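PDB 6IA8: tRNA uridine(34) acetyltransferase, which forms 5-carboxymethyluridine at the wobble position of tRNAs from acetyl-CoA, using radical S-adenosylmethionine chemistry at a [4Fe-4S] cluster. Local coordinates for residues Ile224-Arg230 with Met256-Ser262; Gly384-Asp388 with Asp413-Ile418. All coordinates share one frame; numbering follows the deposited sequence.

Contact 1 (Ile224-Arg230 with Met256-Ser262); sequences ILKLCKR and MPGMPGS. With SO4 (sulfate ion), chain C.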
loop_
_atom_site.group_PDB
_atom_site.type_symbol
_atom_site.label_atom_id
_atom_site.label_comp_id
_atom_site.label_asym_id
_atom_site.label_seq_id
_atom_site.Cartn_x
_atom_site.Cartn_y
_atom_site.Cartn_z
ATOM N N ILE A 224 -0.908 23.876 7.781
ATOM C CA ILE A 224 -2.186 23.204 7.584
ATOM C C ILE A 224 -2.443 22.211 8.710
ATOM O O ILE A 224 -3.560 22.118 9.226
ATOM C CB ILE A 224 -2.201 22.506 6.212
ATOM C CG1 ILE A 224 -1.819 23.472 5.086
ATOM C CG2 ILE A 224 -3.554 21.862 5.938
ATOM C CD1 ILE A 224 -2.640 24.693 5.001
ATOM N N LEU A 225 -1.423 21.426 9.082
ATOM C CA LEU A 225 -1.584 20.444 10.150
ATOM C C LEU A 225 -1.969 21.117 11.459
ATOM O O LEU A 225 -2.883 20.661 12.153
ATOM C CB LEU A 225 -0.303 19.640 10.318
ATOM C CG LEU A 225 0.137 18.855 9.079
ATOM C CD1 LEU A 225 1.521 18.247 9.249
ATOM C CD2 LEU A 225 -0.905 17.749 8.744
ATOM N N LYS A 226 -1.285 22.208 11.812
ATOM C CA LYS A 226 -1.603 22.915 13.050
ATOM C C LYS A 226 -2.966 23.582 12.951
ATOM O O LYS A 226 -3.758 23.546 13.900
ATOM C CB LYS A 226 -0.538 23.963 13.348
ATOM C CG LYS A 226 0.817 23.410 13.745
ATOM N N LEU A 227 -3.269 24.171 11.789
ATOM C CA LEU A 227 -4.542 24.869 11.616
ATOM C C LEU A 227 -5.722 23.922 11.829
ATOM O O LEU A 227 -6.755 24.303 12.397
ATOM C CB LEU A 227 -4.585 25.492 10.224
ATOM C CG LEU A 227 -5.619 26.536 9.864
ATOM C CD1 LEU A 227 -5.440 27.807 10.672
ATOM C CD2 LEU A 227 -5.504 26.801 8.362
ATOM N N CYS A 228 -5.582 22.679 11.406
ATOM C CA CYS A 228 -6.631 21.682 11.576
ATOM C C CYS A 228 -6.466 20.886 12.862
ATOM O O CYS A 228 -7.196 19.918 13.086
ATOM C CB CYS A 228 -6.654 20.739 10.368
ATOM S SG CYS A 228 -6.873 21.636 8.788
ATOM N N LYS A 229 -5.516 21.261 13.702
ATOM C CA LYS A 229 -5.299 20.598 14.984
ATOM C C LYS A 229 -5.081 19.095 14.797
ATOM O O LYS A 229 -5.643 18.257 15.511
ATOM C CB LYS A 229 -6.450 20.892 15.949
ATOM C CG LYS A 229 -6.509 22.366 16.326
ATOM C CD LYS A 229 -7.691 22.735 17.215
ATOM C CE LYS A 229 -7.712 24.257 17.429
ATOM N NZ LYS A 229 -8.898 24.736 18.195
ATOM N N ARG A 230 -4.244 18.758 13.817
ATOM C CA ARG A 230 -3.776 17.388 13.664
ATOM C C ARG A 230 -2.666 17.109 14.679
ATOM O O ARG A 230 -1.992 18.017 15.176
ATOM C CB ARG A 230 -3.275 17.134 12.240
ATOM C CG ARG A 230 -4.192 17.634 11.133
ATOM C CD ARG A 230 -5.580 16.991 11.153
ATOM N NE ARG A 230 -5.537 15.547 10.952
ATOM C CZ ARG A 230 -6.571 14.813 10.551
ATOM N NH1 ARG A 230 -7.736 15.394 10.289
ATOM N NH2 ARG A 230 -6.434 13.499 10.390
ATOM N N MET A 256 -4.851 14.377 1.732
ATOM C CA MET A 256 -6.147 15.043 1.614
ATOM C C MET A 256 -5.993 16.395 0.935
ATOM O O MET A 256 -5.708 17.405 1.603
ATOM C CB MET A 256 -6.794 15.214 2.987
ATOM C CG MET A 256 -7.481 13.980 3.534
ATOM S SD MET A 256 -8.646 14.436 4.834
ATOM C CE MET A 256 -7.576 15.262 5.982
ATOM N N PRO A 257 -6.203 16.477 -0.376
ATOM C CA PRO A 257 -6.283 17.794 -1.019
ATOM C C PRO A 257 -7.423 18.609 -0.414
ATOM O O PRO A 257 -8.423 18.066 0.070
ATOM C CB PRO A 257 -6.550 17.470 -2.496
ATOM C CG PRO A 257 -6.169 16.022 -2.652
ATOM C CD PRO A 257 -6.457 15.371 -1.313
ATOM N N GLY A 258 -7.260 19.928 -0.448
ATOM C CA GLY A 258 -8.340 20.842 -0.104
ATOM C C GLY A 258 -8.605 20.996 1.381
ATOM O O GLY A 258 -9.738 21.322 1.790
ATOM N N MET A 259 -7.586 20.790 2.210
ATOM C CA MET A 259 -7.718 21.032 3.635
ATOM C C MET A 259 -7.779 22.531 3.923
ATOM O O MET A 259 -7.363 23.348 3.102
ATOM C CB MET A 259 -6.546 20.420 4.396
ATOM C CG MET A 259 -6.579 18.897 4.421
ATOM S SD MET A 259 -5.115 18.215 5.145
ATOM C CE MET A 259 -5.344 18.552 6.899
ATOM N N PRO A 260 -8.284 22.914 5.097
ATOM C CA PRO A 260 -8.297 24.339 5.462
ATOM C C PRO A 260 -6.904 24.931 5.361
ATOM O O PRO A 260 -5.918 24.324 5.784
ATOM C CB PRO A 260 -8.804 24.334 6.910
ATOM C CG PRO A 260 -9.647 23.097 7.011
ATOM C CD PRO A 260 -9.006 22.075 6.074
ATOM N N GLY A 261 -6.823 26.118 4.779
ATOM C CA GLY A 261 -5.556 26.792 4.629
ATOM C C GLY A 261 -4.816 26.480 3.352
ATOM O O GLY A 261 -3.841 27.179 3.025
ATOM N N SER A 262 -5.262 25.485 2.601
ATOM C CA SER A 262 -4.568 25.090 1.394
ATOM C C SER A 262 -5.194 25.770 0.177
ATOM O O SER A 262 -6.089 26.609 0.278
ATOM C CB SER A 262 -4.587 23.568 1.250
ATOM O OG SER A 262 -3.541 23.121 0.388
HETATM S S SO4 C . -3.707 13.117 13.034
HETATM O O1 SO4 C . -2.352 13.119 13.589
HETATM O O2 SO4 C . -3.687 13.493 11.622
HETATM O O3 SO4 C . -4.288 11.786 13.174
HETATM O O4 SO4 C . -4.517 14.078 13.777
#
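I224 drives both of its branches into the turn made by M259 to S262. Its CD1 reaches the backbone and lies 3.3 Å from G261 C, while CG2, anti to the backbone N, rests 3.7 Å from M259 CB where the two side chains cross at a slant. This is the tight part. G261 has no CB, and one built there would fall within 3 Å of I224 CD1 and L227 CD2; the positive phi of 90° in this type II beta turn independently calls for glycine. Beside it, C228 SG lies along the P260 ring, 3.5 Å from P260 CD, and also meets the M259 methyl, CE, which the bend at the end of that chain (chi3 74°) turns back toward the helix.

Toward R230 the fit loosens. M256 CE sits over one face of the guanidinium, 4.3 Å from R230 NH1, whereas the edge is taken by a sulfate, probably from the crystallisation liquor: R230 NE (2.8 Å) and NH2 (3.0 Å) both donate to its O2, in the guanidinium plane. G231 and H232 also bind this ion. With R230 cut back to an alanine, sulfate O2 would probably lose both guanidinium donors, and M256 CE the flat face it lies over.

A Schellman motif with K229 at C-prime ends helix 222-227 here. The facing loop links strand 250-255 to helix 264-276, whose D267 binds G258 N and S262 OG; helix 297-303 touches P260 through L298 and M301, and Q218, at the end of strand 212-218, packs against R230, M256 and M259.

Contact 2 (Gly384-Asp388 with Asp413-Ile418); sequences GILPD and DVKNDI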
loop_
_atom_site.group_PDB
_atom_site.type_symbol
_atom_site.label_atom_id
_atom_site.label_comp_id
_atom_site.label_asym_id
_atom_site.label_seq_id
_atom_site.Cartn_x
_atom_site.Cartn_y
_atom_site.Cartn_z
ATOM N N GLY A 384 -8.693 -3.436 -23.367
ATOM C CA GLY A 384 -8.932 -4.676 -24.091
ATOM C C GLY A 384 -7.710 -5.310 -24.734
ATOM O O GLY A 384 -7.853 -6.224 -25.572
ATOM N N ILE A 385 -6.506 -4.882 -24.345
ATOM C CA ILE A 385 -5.284 -5.409 -24.939
ATOM C C ILE A 385 -4.426 -6.075 -23.871
ATOM O O ILE A 385 -4.550 -5.822 -22.680
ATOM C CB ILE A 385 -4.485 -4.308 -25.656
ATOM C CG1 ILE A 385 -4.042 -3.237 -24.646
ATOM C CG2 ILE A 385 -5.307 -3.668 -26.788
ATOM C CD1 ILE A 385 -3.080 -2.173 -25.245
ATOM N N LEU A 386 -3.507 -6.902 -24.319
ATOM C CA LEU A 386 -2.657 -7.700 -23.457
ATOM C C LEU A 386 -1.210 -7.461 -23.847
ATOM O O LEU A 386 -0.921 -7.019 -24.964
ATOM C CB LEU A 386 -2.971 -9.201 -23.579
ATOM C CG LEU A 386 -4.344 -9.643 -23.068
ATOM C CD1 LEU A 386 -4.680 -11.022 -23.601
ATOM C CD2 LEU A 386 -4.406 -9.642 -21.562
ATOM N N PRO A 387 -0.275 -7.816 -22.982
ATOM C CA PRO A 387 1.144 -7.588 -23.293
ATOM C C PRO A 387 1.582 -8.271 -24.579
ATOM O O PRO A 387 1.173 -9.388 -24.885
ATOM C CB PRO A 387 1.868 -8.189 -22.094
ATOM C CG PRO A 387 0.892 -8.054 -20.957
ATOM C CD PRO A 387 -0.495 -8.287 -21.604
ATOM N N ASP A 388 2.411 -7.577 -25.336
ATOM C CA ASP A 388 2.988 -8.094 -26.571
ATOM C C ASP A 388 4.329 -8.733 -26.224
ATOM O O ASP A 388 5.288 -8.008 -25.939
ATOM C CB ASP A 388 3.181 -6.959 -27.569
ATOM C CG ASP A 388 3.808 -7.412 -28.886
ATOM O OD1 ASP A 388 4.316 -8.556 -28.972
ATOM O OD2 ASP A 388 3.778 -6.590 -29.820
ATOM N N ASP A 413 5.826 -4.561 -21.000
ATOM C CA ASP A 413 5.680 -4.403 -22.445
ATOM C C ASP A 413 5.981 -2.937 -22.722
ATOM O O ASP A 413 5.159 -2.061 -22.444
ATOM C CB ASP A 413 4.269 -4.804 -22.872
ATOM C CG ASP A 413 3.957 -4.462 -24.313
ATOM O OD1 ASP A 413 4.749 -3.722 -24.956
ATOM O OD2 ASP A 413 2.916 -4.946 -24.820
ATOM N N VAL A 414 7.171 -2.652 -23.265
ATOM C CA VAL A 414 7.599 -1.263 -23.393
ATOM C C VAL A 414 7.056 -0.617 -24.649
ATOM O O VAL A 414 7.194 0.600 -24.804
ATOM C CB VAL A 414 9.133 -1.126 -23.402
ATOM C CG1 VAL A 414 9.731 -1.700 -22.141
ATOM C CG2 VAL A 414 9.716 -1.813 -24.645
ATOM N N LYS A 415 6.466 -1.400 -25.559
ATOM C CA LYS A 415 5.747 -0.815 -26.684
ATOM C C LYS A 415 4.397 -0.261 -26.244
ATOM O O LYS A 415 4.036 0.870 -26.586
ATOM C CB LYS A 415 5.563 -1.861 -27.789
ATOM C CG LYS A 415 4.697 -1.416 -28.956
ATOM C CD LYS A 415 4.674 -2.480 -30.055
ATOM C CE LYS A 415 3.767 -2.084 -31.255
ATOM N NZ LYS A 415 2.354 -1.829 -30.864
ATOM N N ASN A 416 3.616 -1.058 -25.525
ATOM C CA ASN A 416 2.273 -0.657 -25.113
ATOM C C ASN A 416 2.214 -0.117 -23.703
ATOM O O ASN A 416 1.132 0.262 -23.248
ATOM C CB ASN A 416 1.314 -1.843 -25.248
ATOM C CG ASN A 416 1.268 -2.362 -26.684
ATOM O OD1 ASN A 416 0.851 -1.639 -27.593
ATOM N ND2 ASN A 416 1.705 -3.592 -26.897
ATOM N N ASP A 417 3.338 -0.121 -22.999
ATOM C CA ASP A 417 3.451 0.379 -21.624
ATOM C C ASP A 417 2.522 -0.370 -20.675
ATOM O O ASP A 417 1.677 0.226 -20.021
ATOM C CB ASP A 417 3.165 1.880 -21.562
ATOM C CG ASP A 417 4.129 2.688 -22.408
ATOM O OD1 ASP A 417 5.304 2.286 -22.523
ATOM O OD2 ASP A 417 3.713 3.726 -22.960
ATOM N N ILE A 418 2.712 -1.686 -20.593
ATOM C CA ILE A 418 1.907 -2.559 -19.739
ATOM C C ILE A 418 2.827 -3.245 -18.737
ATOM O O ILE A 418 3.812 -3.878 -19.127
ATOM C CB ILE A 418 1.130 -3.609 -20.552
ATOM C CG1 ILE A 418 0.276 -2.945 -21.628
ATOM C CG2 ILE A 418 0.273 -4.460 -19.582
ATOM C CD1 ILE A 418 -0.549 -3.892 -22.471
#
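D388 N donates to D413 OD2 in a short, nearly straight bond (2.7 Å, 169°) that approaches from above the carboxylate plane. On the opposite face, and on the syn side of the same oxygen, N416 ND2 donates at 2.8 Å, with D413 OD2 close to the amide plane of N416. The other carboxylate oxygen, D413 OD1, accepts from N416 N at 3.0 Å in an Asx motif and more weakly from K415 N, so both ends of the group are fixed. The turn closes as a G1 beta bulge, with D417 and I418 both facing D413.

Beside the carboxylate, I418 spreads its two branches: CG2 meets P387 CG at 3.9 Å, the side chains crossing at about a right angle, while CD1 lies 3.9 Å from L386 C. I385 adopts the less common chi1 of 62°, CG1 between the backbone N and carbonyl carbon, and its CD1 reaches I418 CD1 at 4.1 Å.

D388 brings CB to 3.4 Å from D413 OD2; with its CG anti to the backbone N (chi1 179°), its OD1 is hydrogen-bonded to E390 N. Four N-H donors, one weak, probably favour the ionised form of D413, although D388 OD2 lies 5.3 Å from D413 OD2. The D388 N bond ties the loop after helix 376-383 to the hairpin turn.

How the contacts relate
Contact 1 closes before contact 2 opens along the chain, and the two do not touch: their centres are 40 Å apart and their nearest atoms about 25 Å. Contact 1 belongs to the radical SAM core, where it joins the C-terminal end of helix 222-227 to the loop after strand 250-255; strands 212-218 and 250-255 are neighbours in the parallel sheet. Contact 2 lies in the acetyltransferase (GNAT) region, where the turn between antiparallel strands 404-413 and 418-427 of a separate mixed sheet meets the loop leading into strand 392-401. P387 is about 7 Å, side chain to side chain, from Y469, which probably binds acetyl-CoA. Each contact is internal to one module, and neither bridges the two.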